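Local structure of erythrocyte membrane protein 1 (Plasmodium falciparum, 6S8T) at residues A[110-113]-A[114-117]; A[285-288]-A[289-292]; A[291-294]-A[295-299]. The protein binds the human host receptor ICAM-1 through this DBLbeta domain, consistent with a part in the adhesion of infected erythrocytes to host cells. All coordinates share one frame; numbering follows the deposited sequence. Where two conformers were deposited one is given.

Contact 1: A[110-113]-A[114-117]; sequences YIPP and RRQH
The carbonyl oxygen of Pro-113 approaches the imidazole of His-117 obliquely, with Pro-113 O 3.3 Å from His-117 CD2. One face of the same ring carries Gln-116 CG, displaced toward the rim. A second flat group, the Arg-114 guanidinium, has the Pro-112 ring beside it, again obliquely, with Pro-112 CG 4.3 Å from Arg-114 NH1. Arg-114 reaches back to this proline because its chain runs extended from the backbone and then bends at chi3 (52°). Its polar end is engaged elsewhere, NE in a salt bridge with Glu-300 and NH2 in one with Asp-188.

This is the start of a short helix, 113-116, in the largely helical Duffy binding domain, entered from the short, weakly bonded strand 110-111 through Pro-112. Pro-112 is the N-cap and Pro-113 opens the first turn, a place where a helix asks for no backbone N-H and a proline costs no hydrogen bond. The turn closes with two bonds over four residues: Gln-116 N to Pro-112 O at 2.9 Å, fairly straight with an N-H...O angle of 160°, and His-117 N to Pro-113 O at 3.2 Å. That second oxygen thus meets both the main chain and the ring of His-117.

On the apolar side, the CG2 methyl of Ile-111 touches both Arg-115 CG and Gln-116 CB, 4.1 Å from each. The Pro-112 ring crosses Arg-115 at a slant, Pro-112 CD lying 3.9 Å from Arg-115 CB. Arg-115 turns at chi2 (72°) and carries its guanidinium away from the turn to a salt bridge with Asp-197 and a hydrogen bond with Gln-204. Trp-96 lies against both prolines, and Trp-297 of helix 293-319 packs on Ile-111, Pro-112 and Arg-115.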
# COMPACT_ATOMS: atom_id res chain seq x y z
N TYR A 110 0.90 -5.82 9.10
CA TYR A 110 1.55 -4.60 9.54
C TYR A 110 1.14 -3.42 8.66
O TYR A 110 1.11 -3.53 7.43
CB TYR A 110 3.07 -4.78 9.53
CG TYR A 110 3.52 -5.90 10.45
CD1 TYR A 110 3.76 -5.67 11.80
CD2 TYR A 110 3.68 -7.20 9.97
CE1 TYR A 110 4.16 -6.69 12.64
CE2 TYR A 110 4.08 -8.23 10.80
CZ TYR A 110 4.32 -7.97 12.13
OH TYR A 110 4.72 -8.99 12.97
N ILE A 111 0.81 -2.30 9.30
CA ILE A 111 0.27 -1.13 8.62
C ILE A 111 1.41 -0.24 8.15
O ILE A 111 2.25 0.17 8.96
CB ILE A 111 -0.68 -0.34 9.55
CG1 ILE A 111 -1.67 -1.28 10.24
CG2 ILE A 111 -1.40 0.75 8.78
CD1 ILE A 111 -2.58 -2.03 9.28
N PRO A 112 1.49 0.09 6.86
CA PRO A 112 2.52 1.03 6.39
C PRO A 112 2.32 2.41 7.00
O PRO A 112 1.18 2.88 7.12
CB PRO A 112 2.31 1.07 4.87
CG PRO A 112 1.48 -0.17 4.55
CD PRO A 112 0.64 -0.41 5.77
N PRO A 113 3.40 3.08 7.41
CA PRO A 113 3.25 4.46 7.92
C PRO A 113 2.57 5.40 6.94
O PRO A 113 1.83 6.29 7.37
CB PRO A 113 4.70 4.88 8.20
CG PRO A 113 5.41 3.60 8.48
CD PRO A 113 4.77 2.57 7.58
N ARG A 114 2.80 5.22 5.64
CA ARG A 114 2.09 6.03 4.65
C ARG A 114 0.59 5.83 4.76
O ARG A 114 -0.18 6.80 4.72
CB ARG A 114 2.57 5.67 3.24
CG ARG A 114 1.75 6.30 2.12
CD ARG A 114 1.96 5.56 0.81
NE ARG A 114 1.72 4.13 0.98
CZ ARG A 114 0.52 3.57 0.99
NH1 ARG A 114 0.39 2.26 1.15
NH2 ARG A 114 -0.57 4.32 0.83
N ARG A 115 0.15 4.58 4.93
CA ARG A 115 -1.28 4.28 5.05
C ARG A 115 -1.86 4.81 6.35
O ARG A 115 -2.96 5.37 6.37
CB ARG A 115 -1.51 2.77 4.94
CG ARG A 115 -2.91 2.30 5.34
CD ARG A 115 -3.96 2.71 4.32
NE ARG A 115 -5.32 2.35 4.73
CZ ARG A 115 -6.12 3.17 5.41
NH1 ARG A 115 -5.71 4.38 5.76
NH2 ARG A 115 -7.34 2.77 5.75
N GLN A 116 -1.13 4.64 7.46
CA GLN A 116 -1.65 5.04 8.76
C GLN A 116 -1.94 6.53 8.82
O GLN A 116 -2.92 6.96 9.45
CB GLN A 116 -0.66 4.65 9.86
CG GLN A 116 -1.07 5.10 11.25
CD GLN A 116 -0.15 4.56 12.32
OE1 GLN A 116 0.34 3.43 12.22
NE2 GLN A 116 0.09 5.35 13.36
N HIS A 117 -1.11 7.35 8.17
CA HIS A 117 -1.28 8.80 8.19
C HIS A 117 -1.87 9.33 6.88
O HIS A 117 -1.59 10.47 6.48
CB HIS A 117 0.05 9.48 8.50
CG HIS A 117 0.70 8.98 9.75
ND1 HIS A 117 0.14 9.13 10.99
CD2 HIS A 117 1.87 8.32 9.94
CE1 HIS A 117 0.93 8.59 11.90
NE2 HIS A 117 1.98 8.10 11.29

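Contact 2: A[285-288]-A[289-292]; sequences TPLD and DYIP
Leu-287 and Tyr-290 both swing CG away from their own carbonyl (chi1 -68° and -60°), which brings the CD2 methyl of Leu-287 to the CD2 side of the tyrosine ring, 4.1 Å from Tyr-290 CD2. Leu-287 O lies at the edge of that ring, near its plane, and also accepts the tyrosine's backbone N-H (Tyr-290 N to Leu-287 O 3.2 Å). One residue on, Ile-291 N bonds Asp-288 O at 3.1 Å. These two bonds, each spanning three residues, make a single 3-10 turn in the connection between helices 246-268 and 293-319. Leu-287 and Tyr-290 pack on helix 16-32; the phenol oxygen is hydrogen-bonded to His-24 of that helix and to Glu-254 of helix 246-268.

Asp-289 instead folds CG back over its own main chain (chi1 52°), and Asp-289 OD1 comes to 3.4 Å from Pro-286 O. Both are acceptors, and Arg-257 NH2 reconciles them, with a salt bridge to OD1 and a weak bond to the carbonyl; Trp-253 NE1 bonds Asp-289 OD2. Asp-288 has its own arginine, Arg-183. The two neighbouring carboxylates, Asp-288 OD1 to Asp-289 OD1 6.1 Å, are thus probably each compensated and so likely to remain ionised despite their burial.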
# COMPACT_ATOMS: atom_id res chain seq x y z
N THR A 285 -3.74 5.17 -16.57
CA THR A 285 -4.18 4.88 -15.21
C THR A 285 -3.43 3.65 -14.71
O THR A 285 -3.40 2.62 -15.41
CB THR A 285 -5.69 4.65 -15.15
OG1 THR A 285 -6.37 5.76 -15.76
CG2 THR A 285 -6.15 4.51 -13.71
N PRO A 286 -2.84 3.69 -13.52
CA PRO A 286 -2.11 2.53 -13.01
C PRO A 286 -3.05 1.40 -12.63
O PRO A 286 -4.25 1.59 -12.42
CB PRO A 286 -1.37 3.08 -11.79
CG PRO A 286 -2.19 4.23 -11.35
CD PRO A 286 -2.75 4.84 -12.60
N LEU A 287 -2.48 0.20 -12.54
CA LEU A 287 -3.23 -1.02 -12.24
C LEU A 287 -2.98 -1.53 -10.83
O LEU A 287 -3.33 -2.67 -10.52
CB LEU A 287 -2.91 -2.10 -13.27
CG LEU A 287 -3.39 -1.84 -14.70
CD1 LEU A 287 -2.82 -2.88 -15.65
CD2 LEU A 287 -4.91 -1.84 -14.75
N ASP A 288 -2.38 -0.70 -9.97
CA ASP A 288 -2.06 -1.13 -8.61
C ASP A 288 -3.32 -1.49 -7.82
O ASP A 288 -3.26 -2.34 -6.92
CB ASP A 288 -1.27 -0.04 -7.89
CG ASP A 288 0.04 0.31 -8.59
OD1 ASP A 288 -0.00 0.82 -9.73
OD2 ASP A 288 1.11 0.08 -7.99
N ASP A 289 -4.45 -0.86 -8.13
CA ASP A 289 -5.67 -1.13 -7.38
C ASP A 289 -6.26 -2.51 -7.64
O ASP A 289 -7.28 -2.84 -7.02
CB ASP A 289 -6.71 -0.04 -7.67
CG ASP A 289 -6.96 0.16 -9.16
OD1 ASP A 289 -6.02 -0.05 -9.96
OD2 ASP A 289 -8.09 0.55 -9.52
N TYR A 290 -5.66 -3.34 -8.50
CA TYR A 290 -6.11 -4.72 -8.68
C TYR A 290 -5.15 -5.74 -8.11
O TYR A 290 -5.39 -6.95 -8.25
CB TYR A 290 -6.36 -5.01 -10.16
CG TYR A 290 -7.41 -4.12 -10.77
CD1 TYR A 290 -8.76 -4.43 -10.66
CD2 TYR A 290 -7.06 -2.96 -11.44
CE1 TYR A 290 -9.72 -3.61 -11.21
CE2 TYR A 290 -8.01 -2.14 -11.99
CZ TYR A 290 -9.34 -2.46 -11.87
OH TYR A 290 -10.28 -1.63 -12.43
N ILE A 291 -4.06 -5.30 -7.49
CA ILE A 291 -3.16 -6.21 -6.78
C ILE A 291 -3.64 -6.29 -5.33
O ILE A 291 -3.87 -5.25 -4.70
CB ILE A 291 -1.70 -5.72 -6.87
CG1 ILE A 291 -1.22 -5.75 -8.32
CG2 ILE A 291 -0.80 -6.57 -5.98
CD1 ILE A 291 0.20 -5.30 -8.50
N PRO A 292 -3.81 -7.49 -4.78
CA PRO A 292 -4.30 -7.60 -3.39
C PRO A 292 -3.46 -6.76 -2.43
O PRO A 292 -2.23 -6.74 -2.49
CB PRO A 292 -4.18 -9.09 -3.10
CG PRO A 292 -4.34 -9.75 -4.44
CD PRO A 292 -3.67 -8.81 -5.42

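Contact 3: A[291-294]-A[295-299]; sequences IPQR and LRWMV
Gln-293 lies across both Arg-296 and Trp-297, and its side chain carries much of this contact. With CG anti to the backbone N (chi1 -178°) it extends over the indole: Gln-293 CG sits over the face of the five-membered ring of Trp-297, 3.7 Å from its centroid, in a CH-pi contact. Farther out the amide stacks, offset, over the CZ2 side of the six-membered ring, its plane only 19° from that of the ring, with Gln-293 CD 3.3 Å from Trp-297 CZ2. The amide is held in this orientation by Leu-198 N at OE1 and by Asp-197 and Asp-188 at NE2.

Arg-296 folds back beside Gln-293, bent at chi3, so that Gln-293 CA rests over one face of its guanidinium, toward the rim. Arg-296 NH2 reaches Ile-291 O at 2.7 Å, although the N-H...O angle of 137° leaves the bond bent. Arg-296 NH1 is 3.4 Å from Gln-293 NE2; both are donors, and they share Asp-188 OD1, which takes Trp-297 NE1 as well. NH1 is salt-bridged to Asp-188 and to Asp-191.

This is the N-terminal end of helix 293-319, with Pro-292 as N-cap; segment 291-294 belongs to the largely helical Duffy binding domain. Pro-292 O takes Leu-295 N, three residues on, at 2.9 Å and Arg-296 N, four on, at 3.2 Å, and Trp-297 N to Gln-293 O continues the four-residue pattern. The bond from Met-298 N to Arg-294 O is weak.

Leu-295 supplies the apolar part, its CD1 4.2 Å from Pro-292 CG. Leucine and proline both pack on Met-391 and Phe-394 of helix 388-402, while the leucine also touches Tyr-365 and Tyr-420. In the conformer given, Ile-291 CG2 meets Leu-295 CB and lies 3.8 Å from Arg-296 CG.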
# COMPACT_ATOMS: atom_id res chain seq x y z
N ILE A 291 -4.06 -5.30 -7.49
CA ILE A 291 -3.16 -6.21 -6.78
C ILE A 291 -3.64 -6.29 -5.33
O ILE A 291 -3.87 -5.25 -4.70
CB ILE A 291 -1.70 -5.72 -6.87
CG1 ILE A 291 -1.22 -5.75 -8.32
CG2 ILE A 291 -0.80 -6.57 -5.98
CD1 ILE A 291 0.20 -5.30 -8.50
N PRO A 292 -3.81 -7.49 -4.78
CA PRO A 292 -4.30 -7.60 -3.39
C PRO A 292 -3.46 -6.76 -2.43
O PRO A 292 -2.23 -6.74 -2.49
CB PRO A 292 -4.18 -9.09 -3.10
CG PRO A 292 -4.34 -9.75 -4.44
CD PRO A 292 -3.67 -8.81 -5.42
N GLN A 293 -4.16 -6.07 -1.51
CA GLN A 293 -3.50 -5.12 -0.63
C GLN A 293 -2.42 -5.77 0.23
O GLN A 293 -1.39 -5.15 0.51
CB GLN A 293 -4.55 -4.42 0.25
CG GLN A 293 -3.99 -3.35 1.20
CD GLN A 293 -5.09 -2.60 1.93
OE1 GLN A 293 -5.73 -3.14 2.84
NE2 GLN A 293 -5.33 -1.36 1.53
N ARG A 294 -2.63 -7.02 0.66
CA ARG A 294 -1.63 -7.69 1.49
C ARG A 294 -0.32 -7.87 0.74
O ARG A 294 0.75 -7.88 1.36
CB ARG A 294 -2.16 -9.04 1.98
CG ARG A 294 -1.28 -9.71 3.04
CD ARG A 294 -1.83 -11.07 3.46
NE ARG A 294 -3.16 -10.99 4.04
CZ ARG A 294 -3.40 -10.76 5.33
NH1 ARG A 294 -2.40 -10.59 6.18
NH2 ARG A 294 -4.66 -10.70 5.78
N LEU A 295 -0.37 -7.99 -0.58
CA LEU A 295 0.87 -8.11 -1.35
C LEU A 295 1.50 -6.74 -1.61
O LEU A 295 2.73 -6.64 -1.64
CB LEU A 295 0.61 -8.83 -2.67
CG LEU A 295 0.14 -10.29 -2.55
CD1 LEU A 295 -0.29 -10.84 -3.90
CD2 LEU A 295 1.23 -11.16 -1.94
N ARG A 296 0.69 -5.70 -1.79
CA ARG A 296 1.24 -4.36 -1.97
C ARG A 296 2.01 -3.92 -0.73
O ARG A 296 3.14 -3.43 -0.83
CB ARG A 296 0.14 -3.35 -2.31
CG ARG A 296 -0.71 -3.73 -3.52
CD ARG A 296 -1.58 -2.57 -4.00
NE ARG A 296 -2.31 -1.89 -2.93
CZ ARG A 296 -3.59 -2.10 -2.63
NH1 ARG A 296 -4.15 -1.42 -1.63
NH2 ARG A 296 -4.31 -2.97 -3.32
N TRP A 297 1.41 -4.11 0.44
CA TRP A 297 2.06 -3.70 1.69
C TRP A 297 3.35 -4.48 1.94
O TRP A 297 4.30 -3.92 2.50
CB TRP A 297 1.09 -3.86 2.86
CG TRP A 297 -0.05 -2.86 2.84
CD1 TRP A 297 -0.27 -1.87 1.92
CD2 TRP A 297 -1.10 -2.75 3.81
NE1 TRP A 297 -1.40 -1.16 2.26
CE2 TRP A 297 -1.92 -1.68 3.41
CE3 TRP A 297 -1.42 -3.46 4.97
CZ2 TRP A 297 -3.05 -1.30 4.13
CZ3 TRP A 297 -2.54 -3.08 5.69
CH2 TRP A 297 -3.34 -2.00 5.27
N MET A 298 3.39 -5.76 1.55
CA MET A 298 4.62 -6.54 1.70
C MET A 298 5.75 -5.98 0.84
O MET A 298 6.89 -5.86 1.31
CB MET A 298 4.35 -8.01 1.34
CG MET A 298 5.59 -8.91 1.35
SD MET A 298 5.28 -10.63 0.88
CE MET A 298 5.13 -10.50 -0.90
N VAL A 299 5.46 -5.65 -0.42
CA VAL A 299 6.46 -5.03 -1.28
C VAL A 299 6.92 -3.69 -0.69
O VAL A 299 8.10 -3.35 -0.73
CB VAL A 299 5.92 -4.86 -2.71
CG1 VAL A 299 6.93 -4.11 -3.58
CG2 VAL A 299 5.58 -6.21 -3.33

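In the fold
From the N terminus, contact 1 comes first and closes the turn from strand 110-111, paired antiparallel with 97-98, into helix 113-116. Much later, contact 2 closes a 3-10 turn on the way from helix 246-268, and contact 3 follows at once at the start of helix 293-319. None nests in or crosses another; contacts 2 and 3 overlap at Ile-291 and Pro-292, and Asp-288 O packs on Arg-296 CD. Trp-297 joins contact 3 to contact 1, Trp-297 CD2 lying 3.5 Å from Pro-112 CD. Contacts 1 and 2 do not touch, their nearest atoms about 9 Å apart, but all three contacts reach helix 172-194, contacts 1 and 3 through Asp-188 and contact 2 through Arg-183.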